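Side-chain contacts in 3-dehydroshikimate dehydratase (Pseudomonas putida, PDB 5HMQ), which catalyses the divalent-metal-dependent dehydration of 3-dehydroshikimate to protocatechuate, a common intermediate of quinate and shikimate degradation: residues Gly14-Lys19 / Leu39-Ser44; Ile33-Leu38 / Glu84-Leu89; Arg390-Val393 / Cys398-Pro401. All blocks are in the same frame, centred on the assembly; numbering follows the deposited sequence.

Contact 1 of 3, residues Gly14-Lys19 / Leu39-Ser44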
loop_
_atom_site.group_PDB
_atom_site.type_symbol
_atom_site.label_atom_id
_atom_site.label_comp_id
_atom_site.label_asym_id
_atom_site.label_seq_id
_atom_site.Cartn_x
_atom_site.Cartn_y
_atom_site.Cartn_z
ATOM N N GLY C 14 6.315 3.967 -10.874
ATOM C CA GLY C 14 6.986 3.034 -11.755
ATOM C C GLY C 14 7.900 3.736 -12.741
ATOM O O GLY C 14 8.042 4.958 -12.746
ATOM N N THR C 15 8.534 2.922 -13.581
ATOM C CA THR C 15 9.332 3.455 -14.674
ATOM C C THR C 15 8.421 4.095 -15.715
ATOM O O THR C 15 7.229 3.788 -15.804
ATOM C CB THR C 15 10.149 2.350 -15.341
ATOM O OG1 THR C 15 9.280 1.532 -16.128
ATOM C CG2 THR C 15 10.780 1.467 -14.283
ATOM N N LEU C 16 8.997 4.988 -16.519
ATOM C CA LEU C 16 8.218 5.611 -17.590
ATOM C C LEU C 16 7.619 4.592 -18.551
ATOM O O LEU C 16 6.428 4.723 -18.884
ATOM C CB LEU C 16 9.077 6.645 -18.327
ATOM C CG LEU C 16 8.332 7.475 -19.374
ATOM C CD1 LEU C 16 7.061 8.081 -18.788
ATOM C CD2 LEU C 16 9.234 8.560 -19.937
ATOM N N PRO C 17 8.345 3.569 -19.026
ATOM C CA PRO C 17 7.683 2.557 -19.870
ATOM C C PRO C 17 6.550 1.830 -19.166
ATOM O O PRO C 17 5.522 1.539 -19.793
ATOM C CB PRO C 17 8.831 1.606 -20.235
ATOM C CG PRO C 17 10.046 2.452 -20.158
ATOM C CD PRO C 17 9.806 3.365 -18.992
ATOM N N GLU C 18 6.713 1.521 -17.877
ATOM C CA GLU C 18 5.641 0.861 -17.136
ATOM C C GLU C 18 4.406 1.747 -17.054
ATOM O O GLU C 18 3.275 1.265 -17.197
ATOM C CB GLU C 18 6.132 0.486 -15.737
ATOM C CG GLU C 18 7.009 -0.757 -15.699
ATOM C CD GLU C 18 7.820 -0.865 -14.421
ATOM O OE1 GLU C 18 7.682 0.019 -13.547
ATOM O OE2 GLU C 18 8.599 -1.834 -14.289
ATOM N N LYS C 19 4.600 3.049 -16.822
ATOM C CA LYS C 19 3.467 3.969 -16.768
ATOM C C LYS C 19 2.757 4.042 -18.114
ATOM O O LYS C 19 1.527 3.935 -18.186
ATOM C CB LYS C 19 3.933 5.359 -16.332
ATOM C CG LYS C 19 4.438 5.437 -14.902
ATOM C CD LYS C 19 4.822 6.865 -14.525
ATOM C CE LYS C 19 5.373 6.934 -13.107
ATOM N NZ LYS C 19 5.611 8.336 -12.653
ATOM N N LEU C 39 13.449 12.809 -16.835
ATOM C CA LEU C 39 14.787 12.956 -16.272
ATOM C C LEU C 39 15.338 11.623 -15.786
ATOM O O LEU C 39 16.546 11.379 -15.874
ATOM C CB LEU C 39 14.746 13.976 -15.135
ATOM C CG LEU C 39 16.060 14.496 -14.561
ATOM C CD1 LEU C 39 16.852 15.214 -15.642
ATOM C CD2 LEU C 39 15.773 15.434 -13.400
ATOM N N TYR C 40 14.469 10.752 -15.277
ATOM C CA TYR C 40 14.865 9.445 -14.774
ATOM C C TYR C 40 14.805 8.353 -15.832
ATOM O O TYR C 40 15.253 7.232 -15.568
ATOM C CB TYR C 40 13.987 9.063 -13.579
ATOM C CG TYR C 40 14.339 9.820 -12.317
ATOM C CD1 TYR C 40 13.992 11.156 -12.164
ATOM C CD2 TYR C 40 15.009 9.194 -11.272
ATOM C CE1 TYR C 40 14.310 11.851 -11.016
ATOM C CE2 TYR C 40 15.327 9.880 -10.116
ATOM C CZ TYR C 40 14.978 11.208 -9.994
ATOM O OH TYR C 40 15.295 11.895 -8.845
ATOM N N TYR C 41 14.266 8.644 -17.012
ATOM C CA TYR C 41 14.204 7.655 -18.078
ATOM C C TYR C 41 15.521 7.652 -18.841
ATOM O O TYR C 41 15.986 8.700 -19.298
ATOM C CB TYR C 41 13.033 7.960 -19.012
ATOM C CG TYR C 41 12.953 7.066 -20.229
ATOM C CD1 TYR C 41 12.848 5.688 -20.096
ATOM C CD2 TYR C 41 12.967 7.601 -21.510
ATOM C CE1 TYR C 41 12.771 4.868 -21.203
ATOM C CE2 TYR C 41 12.883 6.790 -22.625
ATOM C CZ TYR C 41 12.791 5.424 -22.466
ATOM O OH TYR C 41 12.713 4.610 -23.573
ATOM N N ALA C 42 16.128 6.468 -18.968
ATOM C CA ALA C 42 17.454 6.365 -19.568
ATOM C C ALA C 42 17.432 6.562 -21.076
ATOM O O ALA C 42 18.472 6.883 -21.663
ATOM C CB ALA C 42 18.080 5.010 -19.235
ATOM N N GLY C 43 16.281 6.382 -21.714
ATOM C CA GLY C 43 16.166 6.539 -23.146
ATOM C C GLY C 43 16.017 7.992 -23.555
ATOM O O GLY C 43 16.121 8.921 -22.753
ATOM N N SER C 44 15.757 8.178 -24.840
ATOM C CA SER C 44 15.687 9.492 -25.454
ATOM C C SER C 44 14.253 10.004 -25.507
ATOM O O SER C 44 13.297 9.223 -25.473
ATOM C CB SER C 44 16.270 9.427 -26.871
ATOM O OG SER C 44 15.621 10.334 -27.742
#
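Leu16 and Pro17, in the first turn of helix 16-25, pack against Tyr41, which lies in the loop leaving helix 35-40; the contact belongs to the outer helical layer of the N-terminal TIM barrel. The backbones are closest at Leu16 and Tyr41, whose CA atoms are 6.3 Å apart, and no hydrogen bond links the two segments. The leucine crosses the tyrosine at about a right angle, and its CD2 branch meets the root of the aromatic side chain, 4.0 Å from Tyr41 CB. Pro17, crossing the tyrosine at a slant, takes the part of the ring farther out: its CG lies 3.8 Å from Tyr41 CE1, while its CD is close to both CD1 and CE1. Tyr41 has CG anti to the backbone N (chi1 175°), which swings the ring toward helix 16-25; there it also touches Val48 and Met51 of helix 45-55. One face of the ring has a polar neighbour from its own segment, Gly43 N, 3.4 Å above the plane and over the centre. Leu16 and Pro17 sit just after the helix N-cap, where Thr15 and Glu18 form a capping box. Glu18 N donates to Thr15 OG1 at 3.1 Å, and Thr15 N returns a 3.0 Å bond to Glu18 OE1, arriving 46° out of the carboxylate plane.

Contact 2 of 3, residues Ile33-Leu38 / Glu84-Leu89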
loop_
_atom_site.group_PDB
_atom_site.type_symbol
_atom_site.label_atom_id
_atom_site.label_comp_id
_atom_site.label_asym_id
_atom_site.label_seq_id
_atom_site.Cartn_x
_atom_site.Cartn_y
_atom_site.Cartn_z
ATOM N N ILE C 33 3.190 14.139 -20.148
ATOM C CA ILE C 33 4.548 13.759 -19.774
ATOM C C ILE C 33 5.031 14.728 -18.700
ATOM O O ILE C 33 5.253 15.911 -18.968
ATOM C CB ILE C 33 5.489 13.747 -20.982
ATOM C CG1 ILE C 33 5.105 12.617 -21.938
ATOM C CG2 ILE C 33 6.928 13.582 -20.530
ATOM C CD1 ILE C 33 5.394 11.233 -21.396
ATOM N N PHE C 34 5.176 14.229 -17.477
ATOM C CA PHE C 34 5.767 15.001 -16.394
ATOM C C PHE C 34 7.277 15.026 -16.591
ATOM O O PHE C 34 7.898 13.975 -16.776
ATOM C CB PHE C 34 5.392 14.376 -15.048
ATOM C CG PHE C 34 5.684 15.247 -13.855
ATOM C CD1 PHE C 34 4.962 16.407 -13.632
ATOM C CD2 PHE C 34 6.657 14.882 -12.937
ATOM C CE1 PHE C 34 5.220 17.202 -12.527
ATOM C CE2 PHE C 34 6.921 15.670 -11.828
ATOM C CZ PHE C 34 6.200 16.832 -11.624
ATOM N N GLU C 35 7.863 16.227 -16.586
ATOM C CA GLU C 35 9.260 16.367 -16.991
ATOM C C GLU C 35 10.190 15.536 -16.115
ATOM O O GLU C 35 11.174 14.970 -16.608
ATOM C CB GLU C 35 9.688 17.834 -16.954
ATOM C CG GLU C 35 11.122 18.032 -17.423
ATOM C CD GLU C 35 11.513 19.486 -17.553
ATOM O OE1 GLU C 35 10.911 20.329 -16.855
ATOM O OE2 GLU C 35 12.429 19.782 -18.349
ATOM N N ASN C 36 9.905 15.458 -14.812
ATOM C CA ASN C 36 10.767 14.691 -13.916
ATOM C C ASN C 36 10.822 13.222 -14.315
ATOM O O ASN C 36 11.838 12.557 -14.092
ATOM C CB ASN C 36 10.295 14.836 -12.469
ATOM C CG ASN C 36 11.388 14.516 -11.463
ATOM O OD1 ASN C 36 12.534 14.937 -11.619
ATOM N ND2 ASN C 36 11.038 13.760 -10.429
ATOM N N ASP C 37 9.741 12.699 -14.900
ATOM C CA ASP C 37 9.748 11.315 -15.368
ATOM C C ASP C 37 10.719 11.122 -16.527
ATOM O O ASP C 37 11.377 10.079 -16.620
ATOM C CB ASP C 37 8.336 10.892 -15.771
ATOM C CG ASP C 37 7.436 10.649 -14.575
ATOM O OD1 ASP C 37 7.898 10.018 -13.604
ATOM O OD2 ASP C 37 6.276 11.107 -14.592
ATOM N N LEU C 38 10.821 12.110 -17.421
ATOM C CA LEU C 38 11.824 12.049 -18.483
ATOM C C LEU C 38 13.233 12.046 -17.910
ATOM O O LEU C 38 14.126 11.370 -18.434
ATOM C CB LEU C 38 11.664 13.225 -19.448
ATOM C CG LEU C 38 10.588 13.175 -20.526
ATOM C CD1 LEU C 38 10.736 14.373 -21.454
ATOM C CD2 LEU C 38 10.674 11.878 -21.308
ATOM N N GLU C 84 12.910 27.903 -24.869
ATOM C CA GLU C 84 13.307 27.341 -26.158
ATOM C C GLU C 84 13.823 25.915 -26.008
ATOM O O GLU C 84 13.589 25.070 -26.880
ATOM C CB GLU C 84 14.363 28.226 -26.820
ATOM C CG GLU C 84 13.855 29.593 -27.265
ATOM C CD GLU C 84 12.897 29.507 -28.443
ATOM O OE1 GLU C 84 13.062 28.593 -29.277
ATOM O OE2 GLU C 84 11.988 30.359 -28.540
ATOM N N ARG C 85 14.536 25.629 -24.913
ATOM C CA ARG C 85 14.977 24.260 -24.660
ATOM C C ARG C 85 13.791 23.327 -24.454
ATOM O O ARG C 85 13.810 22.176 -24.906
ATOM C CB ARG C 85 15.918 24.215 -23.455
ATOM C CG ARG C 85 17.258 24.897 -23.694
ATOM C CD ARG C 85 18.282 24.526 -22.626
ATOM N NE ARG C 85 17.821 24.847 -21.278
ATOM C CZ ARG C 85 17.999 26.024 -20.685
ATOM N NH1 ARG C 85 18.631 27.001 -21.321
ATOM N NH2 ARG C 85 17.542 26.221 -19.455
ATOM N N LYS C 86 12.751 23.798 -23.763
ATOM C CA LYS C 86 11.555 22.977 -23.611
ATOM C C LYS C 86 10.852 22.783 -24.950
ATOM O O LYS C 86 10.358 21.688 -25.242
ATOM C CB LYS C 86 10.612 23.601 -22.582
ATOM C CG LYS C 86 11.246 23.812 -21.212
ATOM C CD LYS C 86 12.053 22.595 -20.770
ATOM C CE LYS C 86 12.966 22.937 -19.600
ATOM N NZ LYS C 86 13.889 21.817 -19.251
ATOM N N PHE C 87 10.801 23.834 -25.774
ATOM C CA PHE C 87 10.275 23.698 -27.130
ATOM C C PHE C 87 11.028 22.626 -27.908
ATOM O O PHE C 87 10.414 21.779 -28.569
ATOM C CB PHE C 87 10.345 25.041 -27.861
ATOM C CG PHE C 87 9.459 26.103 -27.274
ATOM C CD1 PHE C 87 8.350 25.766 -26.516
ATOM C CD2 PHE C 87 9.739 27.443 -27.481
ATOM C CE1 PHE C 87 7.535 26.746 -25.977
ATOM C CE2 PHE C 87 8.930 28.428 -26.946
ATOM C CZ PHE C 87 7.827 28.079 -26.193
ATOM N N ASP C 88 12.365 22.646 -27.843
ATOM C CA ASP C 88 13.153 21.593 -28.482
ATOM C C ASP C 88 12.743 20.219 -27.977
ATOM O O ASP C 88 12.615 19.269 -28.760
ATOM C CB ASP C 88 14.649 21.814 -28.240
ATOM C CG ASP C 88 15.176 23.071 -28.907
ATOM O OD1 ASP C 88 14.565 23.534 -29.893
ATOM O OD2 ASP C 88 16.216 23.590 -28.449
ATOM N N LEU C 89 12.533 20.095 -26.667
ATOM C CA LEU C 89 12.181 18.809 -26.081
ATOM C C LEU C 89 10.814 18.337 -26.567
ATOM O O LEU C 89 10.628 17.151 -26.861
ATOM C CB LEU C 89 12.212 18.924 -24.558
ATOM C CG LEU C 89 12.018 17.676 -23.704
ATOM C CD1 LEU C 89 13.101 16.678 -24.027
ATOM C CD2 LEU C 89 12.069 18.050 -22.234
#
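Lys86 NZ donates to Glu35 OE2 at 2.7 Å, a hydrogen-bonded salt bridge between helix 76-93 and the start of helix 35-40. The ammonium uses the syn lone pair of OE2, the one on the side of the other carboxylate oxygen, yet the pairing is one-sided: Glu35 OE1 stays 4.1 Å from Lys86 NZ. The two side chains cross at about a right angle, and their shapes differ. Glu35 runs out extended, with CG anti to the backbone N (chi1 -178°), whereas Lys86 bends at its second torsion (chi2 -44°) before straightening, and this bend carries its end nearer to the glutamate. The methylene next to the ammonium follows along, with Lys86 CE 3.4 Å from Glu35 OE2.

Beside the ion pair runs a purely apolar touch. Leu38 and Leu89 reach toward each other tip to tip, CD1 of Leu38 lying 4.0 Å from CD2 of Leu89. With the nearest CA atoms, those of Glu35 and Lys86, still 9.6 Å apart, the two helices meet through the ends of their side chains.

Surrounding residues tie both halves into the barrel. Lys86 and Leu89 rest on Phe65 and Phe62 of strand 58-66, and Leu38 lies on Val48 of helix 45-55. On helix 76-93, Glu84 and Asp88 form salt bridges with Arg129.

The side chain of Glu35 is about 11 Å from that of the metal ligand Glu241 and about 13 Å from the bound magnesium ion, so it is not a ligand itself. Helix 35-40 directly follows strand 30-34 of the eight-stranded parallel sheet and meets helix 76-93, which comes after the next strand, 58-66: helix-to-helix packing within the xylose isomerase-like TIM barrel.

Contact 3 of 3, residues Arg390-Val393 / Cys398-Pro401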
loop_
_atom_site.group_PDB
_atom_site.type_symbol
_atom_site.label_atom_id
_atom_site.label_comp_id
_atom_site.label_asym_id
_atom_site.label_seq_id
_atom_site.Cartn_x
_atom_site.Cartn_y
_atom_site.Cartn_z
ATOM N N ARG C 390 -20.961 -14.816 -15.567
ATOM C CA ARG C 390 -22.254 -15.449 -15.746
ATOM C C ARG C 390 -22.342 -16.673 -14.848
ATOM O O ARG C 390 -21.329 -17.232 -14.422
ATOM C CB ARG C 390 -22.466 -15.826 -17.206
ATOM C CG ARG C 390 -22.625 -14.613 -18.105
ATOM C CD ARG C 390 -24.090 -14.277 -18.343
ATOM N NE ARG C 390 -24.298 -13.809 -19.688
ATOM C CZ ARG C 390 -24.644 -14.629 -20.683
ATOM N NH1 ARG C 390 -24.804 -15.942 -20.479
ATOM N NH2 ARG C 390 -24.824 -14.135 -21.912
ATOM N N GLY C 391 -23.570 -17.084 -14.545
ATOM C CA GLY C 391 -23.748 -18.121 -13.553
ATOM C C GLY C 391 -23.041 -19.406 -13.937
ATOM O O GLY C 391 -22.782 -19.690 -15.108
ATOM N N LEU C 392 -22.762 -20.210 -12.912
ATOM C CA LEU C 392 -22.010 -21.461 -13.043
ATOM C C LEU C 392 -20.734 -21.312 -13.880
ATOM O O LEU C 392 -20.298 -22.262 -14.529
ATOM C CB LEU C 392 -22.893 -22.563 -13.629
ATOM C CG LEU C 392 -24.273 -22.684 -12.992
ATOM C CD1 LEU C 392 -25.128 -23.678 -13.757
ATOM C CD2 LEU C 392 -24.139 -23.089 -11.532
ATOM N N VAL C 393 -20.117 -20.132 -13.881
ATOM C CA VAL C 393 -18.845 -19.925 -14.567
ATOM C C VAL C 393 -17.819 -19.405 -13.566
ATOM O O VAL C 393 -18.122 -18.522 -12.754
ATOM C CB VAL C 393 -18.983 -18.959 -15.765
ATOM C CG1 VAL C 393 -17.632 -18.785 -16.468
ATOM C CG2 VAL C 393 -20.048 -19.447 -16.739
ATOM N N CYS C 398 -23.390 -19.822 -8.264
ATOM C CA CYS C 398 -24.816 -19.554 -8.344
ATOM C C CYS C 398 -25.240 -19.456 -9.807
ATOM O O CYS C 398 -24.415 -19.423 -10.721
ATOM C CB CYS C 398 -25.173 -18.270 -7.593
ATOM S SG CYS C 398 -25.007 -18.387 -5.799
ATOM N N GLU C 399 -26.552 -19.408 -10.026
ATOM C CA GLU C 399 -27.091 -19.328 -11.376
ATOM C C GLU C 399 -27.433 -17.905 -11.802
ATOM O O GLU C 399 -27.752 -17.687 -12.976
ATOM C CB GLU C 399 -28.323 -20.233 -11.502
ATOM C CG GLU C 399 -28.019 -21.680 -11.127
ATOM C CD GLU C 399 -28.973 -22.676 -11.756
ATOM O OE1 GLU C 399 -29.771 -22.275 -12.628
ATOM O OE2 GLU C 399 -28.912 -23.869 -11.386
ATOM N N VAL C 400 -27.359 -16.939 -10.892
ATOM C CA VAL C 400 -27.522 -15.528 -11.230
ATOM C C VAL C 400 -26.151 -14.967 -11.595
ATOM O O VAL C 400 -25.127 -15.571 -11.245
ATOM C CB VAL C 400 -28.153 -14.746 -10.066
ATOM C CG1 VAL C 400 -29.547 -15.275 -9.760
ATOM C CG2 VAL C 400 -27.262 -14.819 -8.833
ATOM N N PRO C 401 -26.072 -13.838 -12.296
ATOM C CA PRO C 401 -24.761 -13.241 -12.573
ATOM C C PRO C 401 -24.112 -12.700 -11.307
ATOM O O PRO C 401 -24.770 -12.404 -10.307
ATOM C CB PRO C 401 -25.079 -12.114 -13.563
ATOM C CG PRO C 401 -26.528 -11.826 -13.370
ATOM C CD PRO C 401 -27.162 -13.125 -12.982
#
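Gly391 and Cys398 make the tight part of this contact: Gly391 CA sits 3.2 Å from Cys398 O, and the next amide, Leu392 N, donates to that same oxygen at 2.9 Å. Such close approach is possible because Gly391 has no side chain, which leaves room at its CA for carbonyl oxygens of the facing segment; Gly391 CA is also 3.7 Å from Val400 O.

The exposed side is looser. Leu392 and Glu399 lie side by side and point the same way, and their closest atoms are Leu392 CD2 and Glu399 CG at 4.1 Å. The same methyl, Leu392 CD2, also lies 3.8 Å from Cys398 O, the oxygen that the leucine's own amide binds. Leu392 adopts a left-handed backbone conformation (phi 47°), and a weak 3.2 Å bond from Val393 N to Arg390 O spans the turn.

Cys398 and Val400 direct their CB atoms away from Arg390-Val393 and pack on Tyr412 of strand 410-414, while Pro401 is buried against helix 374-383. Asn396, between the segments, accepts from Cys398 N through OD1 and donates to Val400 O through ND2; the first of these bonds makes an Asx turn. Together these bonds shape the connection between the antiparallel strands 388-389 and 402-404, an irregular beta-hairpin loop in the first VOC module of the dioxygenase-like domain.

Contacts 1 and 2 share helix 35-40 in the TIM barrel and touch directly: Lys19 NZ forms a 3.0 Å salt bridge with Asp37 OD1, and Leu16 CD2 packs 3.9 Å from Leu38 CD2. Leu16 is the buried residue of contact 1, which is partly buried and wholly apolar across its segments; contact 2 lies at the surface and adds an ion pair to its leucines. Contact 3 is also superficial, but it joins two arms of one loop in the dioxygenase-like domain, chiefly through backbone atoms. Its centre is about 43 Å from that of contact 1 and about 51 Å from that of contact 2, and it touches neither.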